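HNH homing endonuclease (Bacillus phage SPO1, PDB 1U3E) binds DNA and, as an HNH-family homing endonuclease, probably cuts its target site to promote the spread of its intron. Local coordinates at residues M1-I6 with Q14-G19; K7-H12 with L44-K49; R57-H62 with T86-V91; I124-D129 with G165-Y170. All blocks are in the same frame, centred on the assembly; numbering follows the deposited sequence.

Contact 1 of 4, residues M1-I6 with Q14-G19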
# COMPACT_ATOMS: atom_id res chain seq x y z
N MET D 1 -0.50 -18.13 30.77
CA MET D 1 0.08 -17.09 29.86
C MET D 1 1.60 -17.26 29.77
O MET D 1 2.33 -16.99 30.73
CB MET D 1 -0.27 -15.69 30.37
CG MET D 1 0.28 -14.58 29.51
SD MET D 1 0.16 -12.95 30.24
CE MET D 1 -1.50 -12.45 29.74
N GLU D 2 2.07 -17.70 28.61
CA GLU D 2 3.49 -17.93 28.38
C GLU D 2 4.33 -16.68 28.12
O GLU D 2 3.92 -15.79 27.36
CB GLU D 2 3.67 -18.90 27.22
CG GLU D 2 3.17 -20.30 27.49
CD GLU D 2 3.83 -20.92 28.70
OE1 GLU D 2 5.03 -20.67 28.92
OE2 GLU D 2 3.14 -21.67 29.43
N TRP D 3 5.50 -16.65 28.75
CA TRP D 3 6.45 -15.55 28.59
C TRP D 3 7.78 -16.03 28.02
O TRP D 3 8.29 -17.10 28.40
CB TRP D 3 6.74 -14.87 29.92
CG TRP D 3 5.64 -14.01 30.48
CD1 TRP D 3 4.74 -14.37 31.44
CD2 TRP D 3 5.39 -12.64 30.19
NE1 TRP D 3 3.95 -13.30 31.76
CE2 TRP D 3 4.32 -12.23 31.01
CE3 TRP D 3 5.96 -11.71 29.31
CZ2 TRP D 3 3.81 -10.93 30.98
CZ3 TRP D 3 5.45 -10.42 29.28
CH2 TRP D 3 4.38 -10.04 30.11
N LYS D 4 8.35 -15.24 27.12
CA LYS D 4 9.63 -15.56 26.52
C LYS D 4 10.45 -14.29 26.49
O LYS D 4 9.90 -13.19 26.48
CB LYS D 4 9.44 -16.09 25.10
CG LYS D 4 9.48 -17.61 24.99
CD LYS D 4 9.45 -18.05 23.55
CE LYS D 4 9.59 -19.55 23.45
NZ LYS D 4 9.54 -20.03 22.04
N ASP D 5 11.77 -14.42 26.49
CA ASP D 5 12.62 -13.24 26.45
C ASP D 5 12.75 -12.72 25.02
O ASP D 5 13.11 -13.48 24.11
CB ASP D 5 14.00 -13.57 26.99
CG ASP D 5 14.01 -13.65 28.49
OD1 ASP D 5 13.83 -12.59 29.12
OD2 ASP D 5 14.19 -14.77 29.02
N ILE D 6 12.48 -11.44 24.83
CA ILE D 6 12.57 -10.84 23.51
C ILE D 6 13.99 -10.97 22.97
O ILE D 6 14.93 -10.37 23.47
CB ILE D 6 12.14 -9.36 23.53
CG1 ILE D 6 10.69 -9.27 24.01
CG2 ILE D 6 12.27 -8.74 22.14
CD1 ILE D 6 10.09 -7.89 23.94
N GLN D 14 10.50 -8.70 27.90
CA GLN D 14 9.94 -10.03 27.71
C GLN D 14 8.57 -9.90 27.06
O GLN D 14 7.92 -8.86 27.18
CB GLN D 14 9.86 -10.78 29.03
CG GLN D 14 11.23 -10.82 29.71
CD GLN D 14 11.16 -11.47 31.09
OE1 GLN D 14 10.52 -10.95 31.99
NE2 GLN D 14 11.76 -12.61 31.18
N VAL D 15 8.13 -10.98 26.40
CA VAL D 15 6.86 -10.95 25.70
C VAL D 15 5.97 -12.13 26.07
O VAL D 15 6.47 -13.20 26.39
CB VAL D 15 7.11 -10.93 24.17
CG1 VAL D 15 8.15 -11.98 23.80
CG2 VAL D 15 5.82 -11.16 23.41
N SER D 16 4.66 -11.94 26.03
CA SER D 16 3.75 -13.04 26.35
C SER D 16 2.90 -13.37 25.12
O SER D 16 2.65 -12.52 24.28
CB SER D 16 2.82 -12.67 27.51
OG SER D 16 1.79 -11.81 27.07
N ASN D 17 2.46 -14.62 25.03
CA ASN D 17 1.66 -15.04 23.90
C ASN D 17 0.32 -14.31 23.80
O ASN D 17 -0.42 -14.47 22.83
CB ASN D 17 1.41 -16.55 23.98
CG ASN D 17 0.79 -16.96 25.29
OD1 ASN D 17 0.34 -18.08 25.44
ND2 ASN D 17 0.78 -16.04 26.25
N THR D 18 -0.00 -13.50 24.80
CA THR D 18 -1.26 -12.78 24.78
C THR D 18 -1.07 -11.41 24.16
O THR D 18 -2.03 -10.70 23.89
CB THR D 18 -1.82 -12.61 26.18
OG1 THR D 18 -0.93 -11.80 26.94
CG2 THR D 18 -1.95 -13.95 26.85
N GLY D 19 0.19 -11.05 23.94
CA GLY D 19 0.49 -9.76 23.36
C GLY D 19 0.97 -8.73 24.36
O GLY D 19 0.88 -7.53 24.12

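Contact 2 of 4, residues K7-H12 with L44-K49. With EDO (1,2-ethanediol), chain P; nucleotides of chain A.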
# COMPACT_ATOMS: atom_id res chain seq x y z
N LYS D 7 14.13 -11.80 21.94
CA LYS D 7 15.43 -12.02 21.33
C LYS D 7 16.08 -10.70 20.98
O LYS D 7 15.44 -9.81 20.42
CB LYS D 7 15.28 -12.88 20.07
CG LYS D 7 14.81 -14.31 20.34
CD LYS D 7 14.50 -15.06 19.05
CE LYS D 7 13.77 -16.37 19.33
NZ LYS D 7 13.16 -16.94 18.10
N GLY D 8 17.36 -10.56 21.33
CA GLY D 8 18.08 -9.35 21.02
C GLY D 8 17.88 -8.29 22.07
O GLY D 8 18.40 -7.19 21.94
N TYR D 9 17.11 -8.63 23.09
CA TYR D 9 16.82 -7.73 24.20
C TYR D 9 16.72 -8.50 25.50
O TYR D 9 16.08 -8.05 26.44
CB TYR D 9 15.51 -6.97 23.97
CG TYR D 9 15.59 -5.86 22.95
CD1 TYR D 9 15.41 -6.12 21.59
CD2 TYR D 9 15.83 -4.55 23.34
CE1 TYR D 9 15.48 -5.09 20.65
CE2 TYR D 9 15.89 -3.52 22.40
CZ TYR D 9 15.71 -3.80 21.06
OH TYR D 9 15.76 -2.78 20.14
N GLU D 10 17.33 -9.67 25.52
CA GLU D 10 17.31 -10.55 26.69
C GLU D 10 17.80 -9.81 27.94
O GLU D 10 18.80 -9.09 27.90
CB GLU D 10 18.19 -11.78 26.44
CG GLU D 10 17.86 -12.59 25.19
CD GLU D 10 18.40 -11.98 23.90
OE1 GLU D 10 18.23 -12.60 22.83
OE2 GLU D 10 19.01 -10.89 23.95
N GLY D 11 17.09 -10.00 29.05
CA GLY D 11 17.46 -9.34 30.28
C GLY D 11 16.85 -7.96 30.42
O GLY D 11 16.90 -7.36 31.48
N HIS D 12 16.26 -7.47 29.34
CA HIS D 12 15.65 -6.15 29.35
C HIS D 12 14.13 -6.21 29.25
O HIS D 12 13.42 -5.64 30.07
CB HIS D 12 16.22 -5.33 28.21
CG HIS D 12 17.66 -4.97 28.40
ND1 HIS D 12 18.06 -3.79 28.98
CD2 HIS D 12 18.79 -5.67 28.16
CE1 HIS D 12 19.38 -3.77 29.09
NE2 HIS D 12 19.85 -4.91 28.59
N LEU D 44 11.17 -0.47 22.15
CA LEU D 44 12.11 -1.20 22.98
C LEU D 44 13.45 -0.48 22.92
O LEU D 44 13.95 -0.19 21.83
CB LEU D 44 12.25 -2.63 22.49
CG LEU D 44 10.95 -3.42 22.35
CD1 LEU D 44 11.24 -4.83 21.86
CD2 LEU D 44 10.24 -3.47 23.69
N PHE D 45 14.02 -0.19 24.09
CA PHE D 45 15.30 0.50 24.15
C PHE D 45 16.49 -0.41 24.38
O PHE D 45 16.48 -1.30 25.22
CB PHE D 45 15.27 1.57 25.23
CG PHE D 45 14.68 2.86 24.77
CD1 PHE D 45 13.31 2.98 24.54
CD2 PHE D 45 15.49 3.97 24.55
CE1 PHE D 45 12.76 4.18 24.08
CE2 PHE D 45 14.95 5.17 24.09
CZ PHE D 45 13.58 5.27 23.86
N LYS D 46 17.55 -0.14 23.61
CA LYS D 46 18.78 -0.91 23.65
C LYS D 46 19.97 0.05 23.61
O LYS D 46 20.23 0.68 22.58
CB LYS D 46 18.81 -1.84 22.44
CG LYS D 46 19.83 -2.95 22.46
CD LYS D 46 19.67 -3.77 21.18
CE LYS D 46 20.45 -5.07 21.23
NZ LYS D 46 20.28 -5.85 19.97
N GLY D 47 20.69 0.16 24.72
CA GLY D 47 21.85 1.03 24.77
C GLY D 47 21.52 2.48 24.47
O GLY D 47 22.01 3.06 23.50
N GLY D 48 20.67 3.06 25.31
CA GLY D 48 20.28 4.44 25.12
C GLY D 48 19.28 4.64 23.99
O GLY D 48 18.30 5.38 24.14
N LYS D 49 19.51 3.97 22.86
CA LYS D 49 18.64 4.09 21.70
C LYS D 49 17.46 3.12 21.66
O LYS D 49 17.63 1.91 21.78
CB LYS D 49 19.49 3.96 20.44
CG LYS D 49 20.63 4.97 20.41
CD LYS D 49 21.37 4.96 19.08
CE LYS D 49 22.31 6.17 18.97
NZ LYS D 49 21.55 7.45 19.06
C1 EDO P . 9.36 -20.61 17.21
O1 EDO P . 8.33 -19.87 17.92
C2 EDO P . 10.56 -20.87 18.17
O2 EDO P . 11.12 -19.59 18.63
P DG A 6 17.33 3.37 28.55
OP1 DG A 6 17.66 2.04 29.12
OP2 DG A 6 17.53 3.62 27.10
O5' DG A 6 15.82 3.73 28.95
C5' DG A 6 15.39 3.60 30.30
C4' DG A 6 13.89 3.67 30.41
O4' DG A 6 13.44 5.03 30.23
C3' DG A 6 13.14 2.85 29.35
O3' DG A 6 11.90 2.37 29.89
C2' DG A 6 12.95 3.86 28.23
C1' DG A 6 12.72 5.15 29.00
N9 DG A 6 13.13 6.39 28.33
C8 DG A 6 14.22 6.59 27.53
N7 DG A 6 14.30 7.80 27.05
C5 DG A 6 13.19 8.45 27.58
C6 DG A 6 12.73 9.79 27.42
O6 DG A 6 13.24 10.71 26.75
N1 DG A 6 11.56 10.02 28.13
C2 DG A 6 10.91 9.09 28.90
N2 DG A 6 9.80 9.50 29.50
N3 DG A 6 11.32 7.84 29.06
C4 DG A 6 12.46 7.59 28.38
P DA A 7 10.83 1.60 28.96
OP1 DA A 7 10.55 0.30 29.59
OP2 DA A 7 11.28 1.65 27.55
O5' DA A 7 9.54 2.51 29.09
C5' DA A 7 9.25 3.14 30.34
C4' DA A 7 8.04 4.04 30.23
O4' DA A 7 8.38 5.27 29.55
C3' DA A 7 6.92 3.42 29.40
O3' DA A 7 5.68 3.94 29.86
C2' DA A 7 7.24 3.90 28.00
C1' DA A 7 7.73 5.31 28.28
N9 DA A 7 8.63 5.95 27.32
C8 DA A 7 9.67 5.42 26.61
N7 DA A 7 10.30 6.29 25.85
C5 DA A 7 9.62 7.48 26.08
C6 DA A 7 9.80 8.80 25.58
N6 DA A 7 10.76 9.16 24.73
N1 DA A 7 8.94 9.76 26.01
C2 DA A 7 7.98 9.41 26.88
N3 DA A 7 7.71 8.22 27.42
C4 DA A 7 8.58 7.29 26.97

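Contact 3 of 4, residues R57-H62 with T86-V91. With EDO (1,2-ethanediol), chain P; nucleotides of chain C.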
# COMPACT_ATOMS: atom_id res chain seq x y z
N ARG D 57 4.15 -8.79 15.73
CA ARG D 57 5.29 -9.46 15.13
C ARG D 57 6.08 -10.11 16.26
O ARG D 57 6.54 -11.25 16.14
CB ARG D 57 6.20 -8.48 14.40
CG ARG D 57 5.69 -7.99 13.09
CD ARG D 57 6.85 -7.74 12.16
NE ARG D 57 6.81 -8.64 11.01
CZ ARG D 57 7.87 -9.25 10.51
NH1 ARG D 57 9.07 -9.07 11.04
NH2 ARG D 57 7.73 -10.06 9.47
N LEU D 58 6.23 -9.38 17.36
CA LEU D 58 6.97 -9.90 18.50
C LEU D 58 6.34 -11.19 19.00
O LEU D 58 7.05 -12.15 19.34
CB LEU D 58 7.02 -8.86 19.63
CG LEU D 58 7.76 -7.55 19.33
CD1 LEU D 58 7.61 -6.63 20.50
CD2 LEU D 58 9.23 -7.81 19.07
N VAL D 59 5.01 -11.24 19.03
CA VAL D 59 4.35 -12.45 19.50
C VAL D 59 4.64 -13.56 18.50
O VAL D 59 5.20 -14.60 18.85
CB VAL D 59 2.82 -12.24 19.63
CG1 VAL D 59 2.16 -13.51 20.11
CG2 VAL D 59 2.53 -11.11 20.61
N ALA D 60 4.28 -13.31 17.25
CA ALA D 60 4.51 -14.27 16.19
C ALA D 60 5.96 -14.77 16.16
O ALA D 60 6.21 -15.97 16.06
CB ALA D 60 4.15 -13.65 14.86
N ILE D 61 6.92 -13.86 16.26
CA ILE D 61 8.31 -14.25 16.22
C ILE D 61 8.67 -15.20 17.34
O ILE D 61 9.50 -16.09 17.18
CB ILE D 61 9.26 -13.03 16.28
CG1 ILE D 61 9.31 -12.35 14.91
CG2 ILE D 61 10.66 -13.47 16.70
CD1 ILE D 61 10.09 -11.07 14.89
N HIS D 62 8.05 -15.02 18.50
CA HIS D 62 8.40 -15.87 19.61
C HIS D 62 7.51 -17.09 19.86
O HIS D 62 7.99 -18.11 20.35
CB HIS D 62 8.53 -15.02 20.87
CG HIS D 62 9.63 -14.00 20.81
ND1 HIS D 62 9.51 -12.80 20.14
CD2 HIS D 62 10.90 -14.04 21.28
CE1 HIS D 62 10.65 -12.14 20.21
NE2 HIS D 62 11.52 -12.87 20.89
N THR D 86 -2.32 -17.42 19.13
CA THR D 86 -3.19 -18.35 18.43
C THR D 86 -3.94 -17.72 17.26
O THR D 86 -4.42 -18.42 16.37
CB THR D 86 -4.23 -18.99 19.37
OG1 THR D 86 -5.03 -17.97 19.97
CG2 THR D 86 -3.53 -19.79 20.46
N ASN D 87 -4.05 -16.39 17.26
CA ASN D 87 -4.73 -15.65 16.20
C ASN D 87 -3.79 -15.18 15.07
O ASN D 87 -4.25 -14.66 14.05
CB ASN D 87 -5.43 -14.43 16.77
CG ASN D 87 -6.24 -13.69 15.72
OD1 ASN D 87 -7.03 -14.29 15.01
ND2 ASN D 87 -6.05 -12.38 15.63
N LEU D 88 -2.49 -15.35 15.27
CA LEU D 88 -1.48 -14.92 14.31
C LEU D 88 -0.82 -16.11 13.61
O LEU D 88 -0.86 -17.23 14.11
CB LEU D 88 -0.42 -14.10 15.05
CG LEU D 88 -1.01 -12.98 15.93
CD1 LEU D 88 0.06 -12.38 16.83
CD2 LEU D 88 -1.62 -11.93 15.05
N ARG D 89 -0.22 -15.86 12.46
CA ARG D 89 0.44 -16.91 11.69
C ARG D 89 1.30 -16.33 10.57
O ARG D 89 0.90 -15.36 9.91
CB ARG D 89 -0.61 -17.82 11.08
CG ARG D 89 -1.52 -17.08 10.15
CD ARG D 89 -2.27 -18.00 9.24
NE ARG D 89 -3.14 -17.27 8.33
CZ ARG D 89 -3.67 -17.80 7.24
NH1 ARG D 89 -3.41 -19.07 6.92
NH2 ARG D 89 -4.44 -17.05 6.45
N TRP D 90 2.46 -16.92 10.34
CA TRP D 90 3.33 -16.43 9.29
C TRP D 90 2.78 -16.81 7.94
O TRP D 90 2.64 -17.99 7.62
CB TRP D 90 4.74 -16.97 9.46
CG TRP D 90 5.38 -16.43 10.66
CD1 TRP D 90 5.48 -17.02 11.88
CD2 TRP D 90 6.01 -15.15 10.77
NE1 TRP D 90 6.13 -16.19 12.76
CE2 TRP D 90 6.47 -15.03 12.10
CE3 TRP D 90 6.22 -14.09 9.88
CZ2 TRP D 90 7.13 -13.90 12.56
CZ3 TRP D 90 6.88 -12.96 10.34
CH2 TRP D 90 7.33 -12.88 11.67
N VAL D 91 2.47 -15.81 7.13
CA VAL D 91 1.91 -16.06 5.82
C VAL D 91 2.62 -15.28 4.74
O VAL D 91 3.39 -14.36 5.02
CB VAL D 91 0.40 -15.73 5.84
CG1 VAL D 91 -0.12 -15.45 4.45
CG2 VAL D 91 -0.37 -16.89 6.45
C1 EDO P . 9.36 -20.61 17.21
O1 EDO P . 8.33 -19.87 17.92
C2 EDO P . 10.56 -20.87 18.17
O2 EDO P . 11.12 -19.59 18.63
P DT C 2 3.58 -7.45 9.18
OP1 DT C 2 4.30 -8.74 9.35
OP2 DT C 2 2.70 -7.03 10.29
O5' DT C 2 4.58 -6.28 8.73
C5' DT C 2 5.55 -6.56 7.69
C4' DT C 2 6.48 -5.38 7.51
O4' DT C 2 5.75 -4.36 6.82
C3' DT C 2 7.01 -4.75 8.79
O3' DT C 2 8.28 -5.21 9.18
C2' DT C 2 7.19 -3.31 8.37
C1' DT C 2 6.24 -3.11 7.24
N1 DT C 2 5.15 -2.25 7.63
C2 DT C 2 5.36 -0.94 7.35
O2 DT C 2 6.38 -0.49 6.85
N3 DT C 2 4.31 -0.16 7.70
C4 DT C 2 3.13 -0.53 8.27
O4 DT C 2 2.28 0.33 8.54
C5 DT C 2 2.98 -1.93 8.52
C7 DT C 2 1.71 -2.43 9.13
C6 DT C 2 4.00 -2.73 8.19
P DT C 3 8.85 -4.74 10.59
OP1 DT C 3 9.84 -5.76 11.02
OP2 DT C 3 7.73 -4.44 11.49
O5' DT C 3 9.64 -3.36 10.31
C5' DT C 3 10.70 -3.34 9.35
C4' DT C 3 11.10 -1.91 9.07
O4' DT C 3 9.96 -1.16 8.55
C3' DT C 3 11.57 -1.13 10.30
O3' DT C 3 12.98 -0.98 10.22
C2' DT C 3 11.00 0.27 10.16
C1' DT C 3 9.98 0.16 9.05
N1 DT C 3 8.63 0.54 9.50
C2 DT C 3 8.27 1.85 9.30
O2 DT C 3 9.01 2.67 8.76
N3 DT C 3 7.01 2.17 9.73
C4 DT C 3 6.10 1.33 10.35
O4 DT C 3 4.99 1.76 10.69
C5 DT C 3 6.55 -0.04 10.53
C7 DT C 3 5.64 -1.03 11.21
C6 DT C 3 7.78 -0.36 10.11

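Contact 4 of 4, residues I124-D129 with G165-Y170. With EDO (1,2-ethanediol), chain O; nucleotides of chain A.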
# COMPACT_ATOMS: atom_id res chain seq x y z
N ILE D 124 -3.77 19.39 -27.13
CA ILE D 124 -4.19 20.53 -27.93
C ILE D 124 -4.25 20.12 -29.40
O ILE D 124 -3.29 19.59 -29.96
CB ILE D 124 -3.23 21.71 -27.72
CG1 ILE D 124 -3.42 22.29 -26.33
CG2 ILE D 124 -3.49 22.79 -28.74
CD1 ILE D 124 -2.41 23.34 -25.97
N VAL D 125 -5.40 20.36 -30.02
CA VAL D 125 -5.57 20.03 -31.43
C VAL D 125 -5.32 21.27 -32.29
O VAL D 125 -5.67 22.38 -31.91
CB VAL D 125 -6.99 19.51 -31.73
CG1 VAL D 125 -7.07 18.97 -33.14
CG2 VAL D 125 -7.36 18.45 -30.74
N ILE D 126 -4.70 21.06 -33.45
CA ILE D 126 -4.47 22.16 -34.37
C ILE D 126 -5.13 21.77 -35.69
O ILE D 126 -4.77 20.76 -36.29
CB ILE D 126 -2.96 22.41 -34.61
CG1 ILE D 126 -2.31 22.97 -33.35
CG2 ILE D 126 -2.76 23.41 -35.74
CD1 ILE D 126 -2.15 21.97 -32.29
N SER D 127 -6.11 22.56 -36.11
CA SER D 127 -6.83 22.30 -37.36
C SER D 127 -5.97 22.70 -38.54
O SER D 127 -5.01 23.46 -38.40
CB SER D 127 -8.12 23.11 -37.41
OG SER D 127 -9.01 22.74 -36.38
N PRO D 128 -6.31 22.19 -39.73
CA PRO D 128 -5.56 22.52 -40.94
C PRO D 128 -5.66 24.02 -41.21
O PRO D 128 -4.77 24.60 -41.83
CB PRO D 128 -6.25 21.69 -42.00
CG PRO D 128 -6.74 20.50 -41.23
CD PRO D 128 -7.31 21.15 -40.01
N ASP D 129 -6.76 24.61 -40.74
CA ASP D 129 -7.02 26.04 -40.91
C ASP D 129 -6.27 26.89 -39.90
O ASP D 129 -6.22 28.11 -40.03
CB ASP D 129 -8.52 26.31 -40.79
CG ASP D 129 -9.08 25.88 -39.45
OD1 ASP D 129 -8.64 26.43 -38.43
OD2 ASP D 129 -9.95 24.99 -39.43
N GLY D 165 -5.08 15.52 -41.34
CA GLY D 165 -4.94 16.95 -41.51
C GLY D 165 -4.62 17.72 -40.22
O GLY D 165 -4.08 18.83 -40.28
N TYR D 166 -4.96 17.15 -39.07
CA TYR D 166 -4.67 17.82 -37.81
C TYR D 166 -3.30 17.38 -37.33
O TYR D 166 -2.68 16.50 -37.92
CB TYR D 166 -5.71 17.49 -36.73
CG TYR D 166 -7.16 17.56 -37.11
CD1 TYR D 166 -7.77 16.58 -37.89
CD2 TYR D 166 -7.97 18.60 -36.66
CE1 TYR D 166 -9.14 16.62 -38.17
CE2 TYR D 166 -9.34 18.64 -36.93
CZ TYR D 166 -9.91 17.65 -37.67
OH TYR D 166 -11.26 17.65 -37.92
N THR D 167 -2.86 17.99 -36.27
CA THR D 167 -1.62 17.69 -35.61
C THR D 167 -1.93 17.83 -34.13
O THR D 167 -2.93 18.45 -33.78
CB THR D 167 -0.46 18.60 -36.04
OG1 THR D 167 0.80 17.94 -35.83
CG2 THR D 167 -0.48 19.89 -35.25
N PHE D 168 -1.11 17.27 -33.26
CA PHE D 168 -1.40 17.33 -31.85
C PHE D 168 -0.19 17.61 -30.99
O PHE D 168 0.93 17.26 -31.38
CB PHE D 168 -2.12 16.05 -31.43
CG PHE D 168 -3.18 15.64 -32.42
CD1 PHE D 168 -2.83 14.96 -33.58
CD2 PHE D 168 -4.52 15.99 -32.22
CE1 PHE D 168 -3.80 14.62 -34.51
CE2 PHE D 168 -5.50 15.66 -33.14
CZ PHE D 168 -5.14 14.97 -34.30
N ARG D 169 -0.41 18.24 -29.84
CA ARG D 169 0.66 18.57 -28.91
C ARG D 169 0.04 18.58 -27.53
O ARG D 169 -1.08 19.04 -27.36
CB ARG D 169 1.28 19.92 -29.25
CG ARG D 169 1.76 20.07 -30.67
CD ARG D 169 2.89 19.09 -30.97
NE ARG D 169 2.62 18.32 -32.19
CZ ARG D 169 3.13 18.60 -33.38
NH1 ARG D 169 3.95 19.61 -33.52
NH2 ARG D 169 2.82 17.86 -34.44
N TYR D 170 0.77 18.09 -26.53
CA TYR D 170 0.24 18.06 -25.16
C TYR D 170 0.10 19.43 -24.53
O TYR D 170 0.84 20.35 -24.85
CB TYR D 170 1.15 17.24 -24.25
CG TYR D 170 1.40 15.84 -24.70
CD1 TYR D 170 2.51 15.53 -25.48
CD2 TYR D 170 0.56 14.80 -24.31
CE1 TYR D 170 2.78 14.22 -25.85
CE2 TYR D 170 0.81 13.49 -24.66
CZ TYR D 170 1.93 13.20 -25.43
OH TYR D 170 2.20 11.88 -25.72
C1 EDO O . -1.27 25.14 -41.35
O1 EDO O . -2.54 25.65 -41.83
C2 EDO O . -1.24 25.11 -39.80
O2 EDO O . -1.42 26.46 -39.29
P DT A 24 0.39 9.00 -24.00
OP1 DT A 24 1.44 9.70 -23.22
OP2 DT A 24 -0.39 9.74 -25.01
O5' DT A 24 1.08 7.77 -24.71
C5' DT A 24 0.41 6.54 -24.73
C4' DT A 24 1.41 5.43 -24.81
O4' DT A 24 0.62 4.22 -24.84
C3' DT A 24 2.17 5.47 -26.13
O3' DT A 24 3.51 4.98 -26.03
C2' DT A 24 1.28 4.66 -27.06
C1' DT A 24 0.66 3.63 -26.12
N1 DT A 24 -0.71 3.25 -26.49
C2 DT A 24 -0.96 1.92 -26.67
O2 DT A 24 -0.13 1.05 -26.47
N3 DT A 24 -2.23 1.62 -27.09
C4 DT A 24 -3.26 2.51 -27.33
O4 DT A 24 -4.36 2.09 -27.71
C5 DT A 24 -2.94 3.90 -27.11
C7 DT A 24 -3.98 4.94 -27.35
C6 DT A 24 -1.69 4.20 -26.69

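Contact 1 of 4, residues M1-I6 with Q14-G19
W3 lays the six-membered ring of its indole over S16, whose CB sits 3.6 Å from the ring centroid and only 7° off the normal, a CH-pi contact over the face. Serine, with little beyond CB, leaves room for a broad ring over it. Its OG lies between the backbone N and the carbonyl carbon (chi1 77°), on the side of T18 OG1, with which it shares a 2.7 Å hydrogen bond; it accepts another from E20 N. Beside this pair the backbones are joined closely, K4 N to V15 O at 2.9 Å and V15 N to K4 O at 2.8 Å. A third bond, from N17 N to E2 O, carries the pairing into the type I turn S16-G19, whose end suits glycine because a CB would run into the preceding carbonyl O. On the buried face I6 CG1 meets V15 CG1 at 3.7 Å, and branched apolar V15 also covers H62 and F63 of helix 55-63. K4, on the V15 face, runs past F63 to give NZ to H62 O.

The solvent side is looser and polar. E2 carries its carboxylate away from the partner strand. Q14 and D5 lie side by side, NE2 donating a 2.9 Å hydrogen bond to OD1 from above the carboxylate plane. The arrangement is an antiparallel beta hairpin, strands 3-5 and 13-16, at one edge of the four-stranded sheet in the NUMOD4 region.

Contact 2 of 4, residues K7-H12 with L44-K49
The phenol ring of Y9 lies between two side chains of strand 41-46: L44 CB covers one face, 4.1 Å from the ring centroid, and K46 CD covers the opposite face at 4.2 Å. Both are CH-pi contacts offset toward the rim, and F45 O comes up to the ring's edge near its plane. L44 to K49 form the tip of the beta hairpin 41-46/49-54, reversed through G47 and G48, two glycines that accommodate positive phi angles. F45, between the two residues that flank Y9, points the other way, toward DNA; DG6 C8 of chain A stands 3.8 Å above one face of its ring, while G48 O lies at its edge. Alternation along the strand thus gives one side to protein packing and the other to nucleic acid.

K46 suits its place by being long and amphipathic. Its CG is anti to the backbone N (chi1 -166°) and the chain beyond is extended, with methylenes passing over Y9 and NZ ending 3.0 Å from G8 O in a weak hydrogen bond. G8, at positive phi, is itself fixed within the loop: its N donates to E10 OE1 at 2.7 Å, meeting that oxygen from above the carboxylate plane.

Contact 3 of 4, residues R57-H62 with T86-V91
A60 and I61 of helix 55-63 pack on the W90 indole, joining this helix to the second strand of the beta-beta-alpha metal finger of HNH nucleases (strands 72-75 and 88-91, helix 93-103), whose D74 and N96 bind manganese.

Apolar contacts come from two directions. I61 CG1 meets the ring edge 3.6 Å from W90 CZ2, while A60 CB lies above the ring plane, 3.8 Å from the same atom; the small alanine lets the helix come close to the strand. Further along, V59 CB meets L88 CD1 at 3.9 Å.

Among polar contacts, W90 NE1 donates a weak 3.3 Å hydrogen bond to A60 O, giving the buried indole nitrogen a partner. On the strand's other side R89 NE forms a salt bridge with D74, a second-shell contact to a metal ligand.

R57 brings in the DNA. The CZ3-CH2 edge of W90 points at one face of its guanidinium, planes 89° apart, with CH2 3.6 Å above it and NH2 near the indole plane; O3' of DT2 of chain C covers the opposite face. Long and bent, the arginine lies between indole and phosphate; its NE donates to OP1 of DT2 of chain C at 3.0 Å, with an N-H...O angle of 164°.

Contact 4 of 4, residues I124-D129 with G165-Y170
V125 puts its CG1 methyl against two rings of the opposing segment, 3.7 Å from Y166 CD2 and 3.7 Å from F168 CE2. That methyl is anti to the backbone N (chi1 -171°), and V125 and F168 run side by side in the same direction. On the other face of the sheet I126 and T167 do likewise, I126 CB touching T167 CG2 at 3.6 Å; beta-branched residues suit both positions in an extended strand.

Backbone pairing sets this register. I124 and R169 form one hydrogen-bonded pair, with I124 N to R169 O at 2.7 Å, and I126 and T167 the next, whose return bond from T167 N to I126 O is weak. V125 and F168 are the non-hydrogen-bonded pair between them. Past the strand end P128 lies against the backbone of G165, where glycine fits because a CB would be tight against P128 CG and the preceding carbonyl O.

Outward, T167 OG1 is bonded to I161 O, and Y170 OH makes a weak hydrogen bond to OP2 of DT24 of chain A. Strand 123-126 is the central one of three, between 167-170 and 132-135, where Y135 meets V125; helix 149-157 of the helix-turn-helix-like C-terminal domain packs V155 against T167 and F168.

From the N terminus, contact 1 closes the short loop 7-13 as a hairpin. Contact 2 takes residues of that loop to the tip of hairpin 41-46/49-54, closing residues 13-43 with strands 13-16, 21-23 and 29-30, so the two cross along the chain. I6 and L44 touch between them, joining the N-terminal sheet to the DNA-facing hairpin. Contact 3 follows in series, closing residues 63-85 and tying helix 55-63 to the metal finger. H62 links all three: its O probably accepts from K4 NZ of contact 1, its NE2 probably bonds K7 N of contact 2. Contact 4, its centre about 61 Å from that of contact 3, closes the separate C-terminal domain around two helices.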